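Long-range contacts in DltD domain-containing protein (Beauveria bassiana, PDB 7D78), which is a thioesterase that probably acts as a polyketide cyclase, releasing chains as medium-ring lactones: residues A[30-35]-A[114-119]; A[132-137]-A[294-299]; A[156-161]-A[259-264]. One frame throughout, in Å; residues are numbered along the deposited sequence.

Contact 1: residues A[30-35]-A[114-119]; sequences VECKTI and VTHISS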
loop_
_atom_site.group_PDB
_atom_site.type_symbol
_atom_site.label_atom_id
_atom_site.label_comp_id
_atom_site.label_asym_id
_atom_site.label_seq_id
_atom_site.Cartn_x
_atom_site.Cartn_y
_atom_site.Cartn_z
ATOM N N VAL A 30 21.737 6.179 -16.969
ATOM C CA VAL A 30 21.914 4.962 -16.192
ATOM C C VAL A 30 20.535 4.366 -15.937
ATOM O O VAL A 30 19.614 5.077 -15.514
ATOM C CB VAL A 30 22.681 5.227 -14.877
ATOM C CG1 VAL A 30 22.431 4.112 -13.853
ATOM C CG2 VAL A 30 24.193 5.332 -15.167
ATOM N N GLU A 31 20.396 3.073 -16.216
ATOM C CA GLU A 31 19.144 2.341 -16.076
ATOM C C GLU A 31 19.256 1.349 -14.930
ATOM O O GLU A 31 20.296 0.703 -14.764
ATOM C CB GLU A 31 18.815 1.592 -17.375
ATOM C CG GLU A 31 18.890 2.491 -18.594
ATOM C CD GLU A 31 18.350 1.840 -19.849
ATOM O OE1 GLU A 31 18.440 0.602 -19.958
ATOM O OE2 GLU A 31 17.844 2.580 -20.722
ATOM N N CYS A 32 18.186 1.230 -14.141
ATOM C CA CYS A 32 18.130 0.288 -13.026
ATOM C C CYS A 32 16.940 -0.638 -13.236
ATOM O O CYS A 32 15.835 -0.168 -13.532
ATOM C CB CYS A 32 17.984 1.006 -11.674
ATOM S SG CYS A 32 19.131 2.366 -11.337
ATOM N N LYS A 33 17.162 -1.942 -13.083
ATOM C CA LYS A 33 16.106 -2.933 -13.235
ATOM C C LYS A 33 15.420 -3.177 -11.897
ATOM O O LYS A 33 16.065 -3.166 -10.846
ATOM C CB LYS A 33 16.663 -4.260 -13.761
ATOM C CG LYS A 33 17.071 -4.256 -15.228
ATOM C CD LYS A 33 16.984 -5.651 -15.831
ATOM C CE LYS A 33 15.632 -6.288 -15.535
ATOM N NZ LYS A 33 15.421 -7.583 -16.256
ATOM N N THR A 34 14.117 -3.417 -11.946
ATOM C CA THR A 34 13.332 -3.733 -10.762
ATOM C C THR A 34 13.093 -5.234 -10.710
ATOM O O THR A 34 13.306 -5.948 -11.693
ATOM C CB THR A 34 11.993 -2.996 -10.788
ATOM O OG1 THR A 34 11.248 -3.460 -11.922
ATOM C CG2 THR A 34 12.213 -1.490 -10.891
ATOM N N ILE A 35 12.620 -5.719 -9.557
ATOM C CA ILE A 35 12.425 -7.166 -9.447
ATOM C C ILE A 35 11.334 -7.680 -10.390
ATOM O O ILE A 35 11.363 -8.857 -10.771
ATOM C CB ILE A 35 12.137 -7.599 -7.996
ATOM C CG1 ILE A 35 10.832 -6.982 -7.480
ATOM C CG2 ILE A 35 13.321 -7.239 -7.087
ATOM C CD1 ILE A 35 10.427 -7.531 -6.135
ATOM N N VAL A 114 18.753 1.601 -5.422
ATOM C CA VAL A 114 19.918 1.594 -4.532
ATOM C C VAL A 114 20.841 0.427 -4.874
ATOM O O VAL A 114 22.067 0.575 -4.905
ATOM C CB VAL A 114 19.477 1.559 -3.055
ATOM C CG1 VAL A 114 20.669 1.290 -2.139
ATOM C CG2 VAL A 114 18.834 2.887 -2.666
ATOM N N THR A 115 20.268 -0.739 -5.160
ATOM C CA THR A 115 21.085 -1.898 -5.517
ATOM C C THR A 115 21.945 -1.609 -6.743
ATOM O O THR A 115 23.149 -1.895 -6.751
ATOM C CB THR A 115 20.197 -3.122 -5.759
ATOM O OG1 THR A 115 19.565 -3.507 -4.537
ATOM C CG2 THR A 115 21.034 -4.319 -6.286
ATOM N N HIS A 116 21.350 -1.041 -7.795
ATOM C CA HIS A 116 22.150 -0.853 -9.004
ATOM C C HIS A 116 23.134 0.306 -8.861
ATOM O O HIS A 116 24.284 0.189 -9.298
ATOM C CB HIS A 116 21.267 -0.637 -10.226
ATOM C CG HIS A 116 22.052 -0.489 -11.501
ATOM N ND1 HIS A 116 22.833 -1.502 -12.015
ATOM C CD2 HIS A 116 22.196 0.563 -12.343
ATOM C CE1 HIS A 116 23.420 -1.084 -13.126
ATOM N NE2 HIS A 116 23.048 0.165 -13.348
ATOM N N ILE A 117 22.713 1.426 -8.262
ATOM C CA ILE A 117 23.622 2.567 -8.098
ATOM C C ILE A 117 24.812 2.177 -7.218
ATOM O O ILE A 117 25.963 2.568 -7.482
ATOM C CB ILE A 117 22.864 3.786 -7.528
ATOM C CG1 ILE A 117 21.770 4.274 -8.493
ATOM C CG2 ILE A 117 23.825 4.922 -7.203
ATOM C CD1 ILE A 117 22.269 4.617 -9.931
ATOM N N SER A 118 24.553 1.407 -6.154
ATOM C CA SER A 118 25.622 0.932 -5.275
ATOM C C SER A 118 26.625 0.052 -6.010
ATOM O O SER A 118 27.772 -0.072 -5.567
ATOM C CB SER A 118 25.035 0.149 -4.085
ATOM O OG SER A 118 24.162 0.954 -3.307
ATOM N N SER A 119 26.228 -0.561 -7.122
ATOM C CA SER A 119 27.136 -1.432 -7.854
ATOM C C SER A 119 28.057 -0.675 -8.811
ATOM O O SER A 119 28.984 -1.284 -9.357
ATOM C CB SER A 119 26.342 -2.489 -8.636
ATOM O OG SER A 119 25.894 -1.965 -9.877
#

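Contact 2: residues A[132-137]-A[294-299]; sequences GMSFGG and KGHLTV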
loop_
_atom_site.group_PDB
_atom_site.type_symbol
_atom_site.label_atom_id
_atom_site.label_comp_id
_atom_site.label_asym_id
_atom_site.label_seq_id
_atom_site.Cartn_x
_atom_site.Cartn_y
_atom_site.Cartn_z
ATOM N N GLY A 132 14.693 13.625 -1.697
ATOM C CA GLY A 132 13.410 13.697 -2.377
ATOM C C GLY A 132 12.781 15.057 -2.215
ATOM O O GLY A 132 12.891 15.690 -1.159
ATOM N N MET A 133 12.097 15.506 -3.265
ATOM C CA MET A 133 11.373 16.767 -3.236
ATOM C C MET A 133 9.874 16.519 -3.293
ATOM O O MET A 133 9.403 15.728 -4.117
ATOM C CB MET A 133 11.776 17.673 -4.395
ATOM C CG MET A 133 11.023 19.001 -4.377
ATOM S SD MET A 133 11.990 20.256 -5.201
ATOM C CE MET A 133 10.851 21.646 -5.152
ATOM N N SER A 134 9.131 17.208 -2.427
ATOM C CA SER A 134 7.667 17.201 -2.458
ATOM C C SER A 134 7.218 15.766 -2.196
ATOM O O SER A 134 7.735 15.143 -1.253
ATOM C CB SER A 134 7.195 17.815 -3.775
ATOM O OG SER A 134 5.780 17.875 -3.834
ATOM N N PHE A 135 6.277 15.224 -2.973
ATOM C CA PHE A 135 5.880 13.818 -2.961
ATOM C C PHE A 135 7.085 12.872 -2.908
ATOM O O PHE A 135 7.058 11.858 -2.195
ATOM C CB PHE A 135 5.024 13.559 -4.214
ATOM C CG PHE A 135 4.224 12.291 -4.181
ATOM C CD1 PHE A 135 2.967 12.270 -3.602
ATOM C CD2 PHE A 135 4.694 11.138 -4.803
ATOM C CE1 PHE A 135 2.206 11.106 -3.592
ATOM C CE2 PHE A 135 3.940 9.964 -4.790
ATOM C CZ PHE A 135 2.697 9.950 -4.183
ATOM N N GLY A 136 8.151 13.202 -3.647
ATOM C CA GLY A 136 9.327 12.344 -3.672
ATOM C C GLY A 136 10.091 12.296 -2.358
ATOM O O GLY A 136 10.767 11.303 -2.065
ATOM N N GLY A 137 10.034 13.370 -1.569
ATOM C CA GLY A 137 10.628 13.311 -0.240
ATOM C C GLY A 137 9.913 12.323 0.660
ATOM O O GLY A 137 10.546 11.587 1.426
ATOM N N LYS A 294 9.564 31.308 1.013
ATOM C CA LYS A 294 9.509 30.388 -0.115
ATOM C C LYS A 294 8.212 29.585 -0.113
ATOM O O LYS A 294 7.576 29.397 0.928
ATOM C CB LYS A 294 10.707 29.438 -0.101
ATOM C CG LYS A 294 12.025 30.145 -0.343
ATOM C CD LYS A 294 11.907 31.108 -1.515
ATOM C CE LYS A 294 13.198 31.887 -1.718
ATOM N NZ LYS A 294 14.300 31.021 -2.203
ATOM N N GLY A 295 7.823 29.128 -1.307
ATOM C CA GLY A 295 6.708 28.231 -1.480
ATOM C C GLY A 295 7.153 26.820 -1.825
ATOM O O GLY A 295 8.341 26.496 -1.844
ATOM N N HIS A 296 6.157 25.973 -2.108
ATOM C CA HIS A 296 6.418 24.560 -2.386
ATOM C C HIS A 296 7.344 24.376 -3.586
ATOM O O HIS A 296 8.192 23.475 -3.587
ATOM C CB HIS A 296 5.088 23.832 -2.608
ATOM C CG HIS A 296 5.181 22.339 -2.522
ATOM N ND1 HIS A 296 5.312 21.670 -1.325
ATOM C CD2 HIS A 296 5.124 21.385 -3.481
ATOM C CE1 HIS A 296 5.350 20.369 -1.551
ATOM N NE2 HIS A 296 5.243 20.167 -2.851
ATOM N N LEU A 297 7.199 25.214 -4.623
ATOM C CA LEU A 297 7.999 25.060 -5.839
ATOM C C LEU A 297 9.233 25.947 -5.881
ATOM O O LEU A 297 10.128 25.687 -6.689
ATOM C CB LEU A 297 7.179 25.366 -7.101
ATOM C CG LEU A 297 5.959 24.518 -7.464
ATOM C CD1 LEU A 297 6.193 23.045 -7.212
ATOM C CD2 LEU A 297 4.742 25.015 -6.716
ATOM N N THR A 298 9.294 26.995 -5.062
ATOM C CA THR A 298 10.413 27.928 -5.065
ATOM C C THR A 298 11.366 27.693 -3.907
ATOM O O THR A 298 12.299 28.480 -3.709
ATOM C CB THR A 298 9.898 29.374 -5.026
ATOM O OG1 THR A 298 9.116 29.575 -3.840
ATOM C CG2 THR A 298 9.039 29.674 -6.256
ATOM N N VAL A 299 11.148 26.633 -3.128
ATOM C CA VAL A 299 11.958 26.407 -1.936
ATOM C C VAL A 299 13.432 26.248 -2.292
ATOM O O VAL A 299 14.309 26.587 -1.488
ATOM C CB VAL A 299 11.409 25.188 -1.170
ATOM C CG1 VAL A 299 11.406 23.951 -2.071
ATOM C CG2 VAL A 299 12.187 24.957 0.115
#

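Contact 3: residues A[156-161]-A[259-264]; sequences VCPILS and VLMVTP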
loop_
_atom_site.group_PDB
_atom_site.type_symbol
_atom_site.label_atom_id
_atom_site.label_comp_id
_atom_site.label_asym_id
_atom_site.label_seq_id
_atom_site.Cartn_x
_atom_site.Cartn_y
_atom_site.Cartn_z
ATOM N N VAL A 156 12.700 17.511 1.046
ATOM C CA VAL A 156 12.381 18.894 0.723
ATOM C C VAL A 156 10.876 18.990 0.528
ATOM O O VAL A 156 10.304 18.260 -0.292
ATOM C CB VAL A 156 13.144 19.365 -0.523
ATOM C CG1 VAL A 156 12.771 20.807 -0.871
ATOM C CG2 VAL A 156 14.632 19.211 -0.293
ATOM N N CYS A 157 10.242 19.880 1.294
ATOM C CA CYS A 157 8.802 20.135 1.289
ATOM C C CYS A 157 7.972 18.850 1.137
ATOM O O CYS A 157 7.137 18.754 0.233
ATOM C CB CYS A 157 8.430 21.154 0.214
ATOM S SG CYS A 157 8.833 20.691 -1.511
ATOM N N PRO A 158 8.177 17.859 2.006
ATOM C CA PRO A 158 7.403 16.616 1.876
ATOM C C PRO A 158 5.906 16.871 1.999
ATOM O O PRO A 158 5.462 17.698 2.796
ATOM C CB PRO A 158 7.918 15.754 3.036
ATOM C CG PRO A 158 8.448 16.734 4.032
ATOM C CD PRO A 158 9.032 17.850 3.206
ATOM N N ILE A 159 5.124 16.148 1.187
ATOM C CA ILE A 159 3.668 16.171 1.248
ATOM C C ILE A 159 3.204 14.936 2.013
ATOM O O ILE A 159 3.565 13.806 1.661
ATOM C CB ILE A 159 3.032 16.200 -0.150
ATOM C CG1 ILE A 159 3.309 17.517 -0.873
ATOM C CG2 ILE A 159 1.526 16.122 -0.001
ATOM C CD1 ILE A 159 2.750 17.533 -2.315
ATOM N N LEU A 160 2.372 15.139 3.039
ATOM C CA LEU A 160 2.035 14.069 3.963
ATOM C C LEU A 160 0.551 13.747 4.054
ATOM O O LEU A 160 0.180 12.817 4.787
ATOM C CB LEU A 160 2.569 14.406 5.362
ATOM C CG LEU A 160 4.082 14.610 5.420
ATOM C CD1 LEU A 160 4.457 15.340 6.708
ATOM C CD2 LEU A 160 4.793 13.267 5.341
ATOM N N SER A 161 -0.307 14.468 3.342
ATOM C CA SER A 161 -1.730 14.160 3.290
ATOM C C SER A 161 -2.242 14.561 1.911
ATOM O O SER A 161 -1.603 15.348 1.204
ATOM C CB SER A 161 -2.518 14.886 4.391
ATOM O OG SER A 161 -2.372 16.291 4.256
ATOM N N VAL A 259 18.098 12.593 9.382
ATOM C CA VAL A 259 17.113 13.182 8.484
ATOM C C VAL A 259 17.226 14.698 8.508
ATOM O O VAL A 259 17.227 15.318 9.578
ATOM C CB VAL A 259 15.676 12.730 8.823
ATOM C CG1 VAL A 259 15.383 12.888 10.313
ATOM C CG2 VAL A 259 14.647 13.502 7.971
ATOM N N LEU A 260 17.294 15.288 7.324
ATOM C CA LEU A 260 17.205 16.726 7.130
ATOM C C LEU A 260 15.891 17.027 6.429
ATOM O O LEU A 260 15.604 16.445 5.377
ATOM C CB LEU A 260 18.378 17.241 6.290
ATOM C CG LEU A 260 18.218 18.655 5.740
ATOM C CD1 LEU A 260 18.296 19.657 6.890
ATOM C CD2 LEU A 260 19.299 18.928 4.697
ATOM N N MET A 261 15.089 17.911 7.012
ATOM C CA MET A 261 13.877 18.390 6.366
ATOM C C MET A 261 14.006 19.872 6.043
ATOM O O MET A 261 14.364 20.678 6.914
ATOM C CB MET A 261 12.648 18.164 7.243
ATOM C CG MET A 261 11.361 18.629 6.576
ATOM S SD MET A 261 9.922 18.358 7.622
ATOM C CE MET A 261 10.008 16.589 7.887
ATOM N N VAL A 262 13.693 20.225 4.800
ATOM C CA VAL A 262 13.650 21.605 4.339
ATOM C C VAL A 262 12.197 21.953 4.042
ATOM O O VAL A 262 11.588 21.382 3.126
ATOM C CB VAL A 262 14.530 21.809 3.099
ATOM C CG1 VAL A 262 14.470 23.268 2.636
ATOM C CG2 VAL A 262 15.965 21.374 3.389
ATOM N N THR A 263 11.648 22.903 4.799
ATOM C CA THR A 263 10.249 23.279 4.711
ATOM C C THR A 263 10.121 24.723 4.253
ATOM O O THR A 263 10.762 25.610 4.842
ATOM C CB THR A 263 9.563 23.103 6.077
ATOM O OG1 THR A 263 9.507 21.710 6.401
ATOM C CG2 THR A 263 8.139 23.686 6.068
ATOM N N PRO A 264 9.312 25.009 3.228
ATOM C CA PRO A 264 9.100 26.404 2.824
ATOM C C PRO A 264 8.155 27.088 3.799
ATOM O O PRO A 264 7.096 26.548 4.130
ATOM C CB PRO A 264 8.468 26.287 1.428
ATOM C CG PRO A 264 8.387 24.774 1.126
ATOM C CD PRO A 264 8.468 24.087 2.445
#

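Contact 1: residues A[30-35]-A[114-119]
His116, on the last turns of helix 103-118, leans against the edge strand 28-33 and meets Cys32 and Val30 with the rim of its imidazole. CG stands opposite the backbone N (chi1 -178°), which carries the ring off the helix and over the strand. Cys32 SG lies 3.7 Å from His116 CD2. Seen from the ring centroid it is 74° off the normal, so the sulfur sits at the ring edge rather than over a face. Val30 CG1 approaches the same rim almost in the ring plane, 3.9 Å from His116 CD2. Glu31 O lies only 3.1 Å from His116 NE2, but the angle is too poor for a hydrogen bond, and the carbonyl merely packs obliquely against the imidazole. Beside this ring, Ile117 sends CD1 to the strand, 4.0 Å from Val30 CG1 and 4.1 Å from Cys32 SG. Small or branched apolar groups suit these strand positions because they pack against a helix without demanding polar partners, whereas Glu31 points to the other side and pairs with Arg41. An alanine in place of His116, keeping only CB, would probably leave Val30 CG1 without its ring partner and Cys32 SG with a smaller contact. The axes of strand 30-33 and helix 114-118 approach to 7.9 Å and run at 134° to each other. Tyr83 of strand 81-86 touches both Cys32 and Ile117, strand 39-45 pairs with 28-33 through its backbone, and Thr115 meets Gln180 of the second subunit.

Contact 2: residues A[132-137]-A[294-299]
Ser134 points its hydroxyl straight at the imidazole of His296: Ser134 OG lies 2.6 Å from His296 NE2, at the ring edge and in its plane. This is a short hydrogen bond in which either partner could be the donor. On the serine, OG stands opposite the backbone N (chi1 -178°), turned out of the bend towards the ring. The other ring nitrogen, ND1, is hydrogen-bonded to Asp267, so bonds at both nitrogens fix the rotation of the ring. Ser134, His296 and Asp267 thus have the geometry of a Ser-His-Asp triad and are probably catalytic, as in other alpha/beta hydrolases. Ser134 also sits where the GxSxG nucleophile elbow places its serine, in the sharp turn between strand 127-133 and helix 135-146. Its backbone is strained (phi 63°, psi -134°), the price of thrusting the side chain out of the turn. Glycines allow so tight a bend: a beta carbon on Gly132 would clash with the carbonyl oxygen of Gly136, and one on Gly136 would be crowded by that of Met133. A glycerol molecule hydrogen-bonded to Ser134 OG suggests that the pocket is accessible to small molecules. Beside the polar pair, Met133 stretches largely extended towards the histidine loop, where a long, flexible thioether can reach across and pack its methyl. Met133 CE packs 3.9 Å from Val299 CG1, the two side chains running past one another in opposite senses. The same methyl lies 3.6 Å from His296 O, a buried carbonyl oxygen without a hydrogen-bonding partner.

Contact 3: residues A[156-161]-A[259-264]
The flat groups that meet between Cys157 and Val262 are peptides, with no aromatic ring taking part, and they join through their polar atoms without stacking. Cys157 N donates to Val262 O over 2.7 Å, with an N-H...O angle of 173° and the donor almost in line with the carbonyl bond. The same oxygen takes a CA-H...O contact from Val156, whose CA is 3.5 Å away. Pro264 adds a puckered ring, its CG and CD each 3.7 Å from Cys157 CB. Val156 and Val262 form a parallel bridge with both side chains on one side of the sheet, covered by Met312 of helix 305-319; beta-branched valines suit such extended positions. On the side of Met261, that residue bends at its thioether and brings CE to 4.2 Å from Pro158 CG, near Gln275 of helix 272-281. Parallel pairing ends here, where Cys157 turns into left-handed backbone territory (phi 39°, psi 55°) and Pro264 has no N-H to offer to Cys157 O. The chain then swings away from strand 259-264. Cys157 also touches His296 and Asp267, so the divergence of these strand ends borders the active site. Active-site loops at the C-terminal ends of the strands are shared with other open parallel sheets; here they carry the probable Ser-His-Asp triad of an alpha/beta hydrolase.

How the contacts relate
All three contacts reach one mixed eight-stranded sheet. Contact 1 lies at one border, where helix 103-118 packs on edge strand 28-33; its centre is about 25 Å from that of contact 2 and about 26 Å from that of contact 3, without touching either, and contacts 1 and 3 lie on opposite sides of the chain's centre. Contacts 2 and 3 are neighbours, their centres about 7 Å apart, joined through the pairing of strand 127-133 with strand 150-156: Ser134 N lies 2.7 Å from Val156 O. Along the chain contact 1 closes first, and both segments of contact 3 fall between those of contact 2. Contacts 2 and 3 thus gather the probable catalytic groups at C-terminal strand ends, far from the edge formed by strand 28-33.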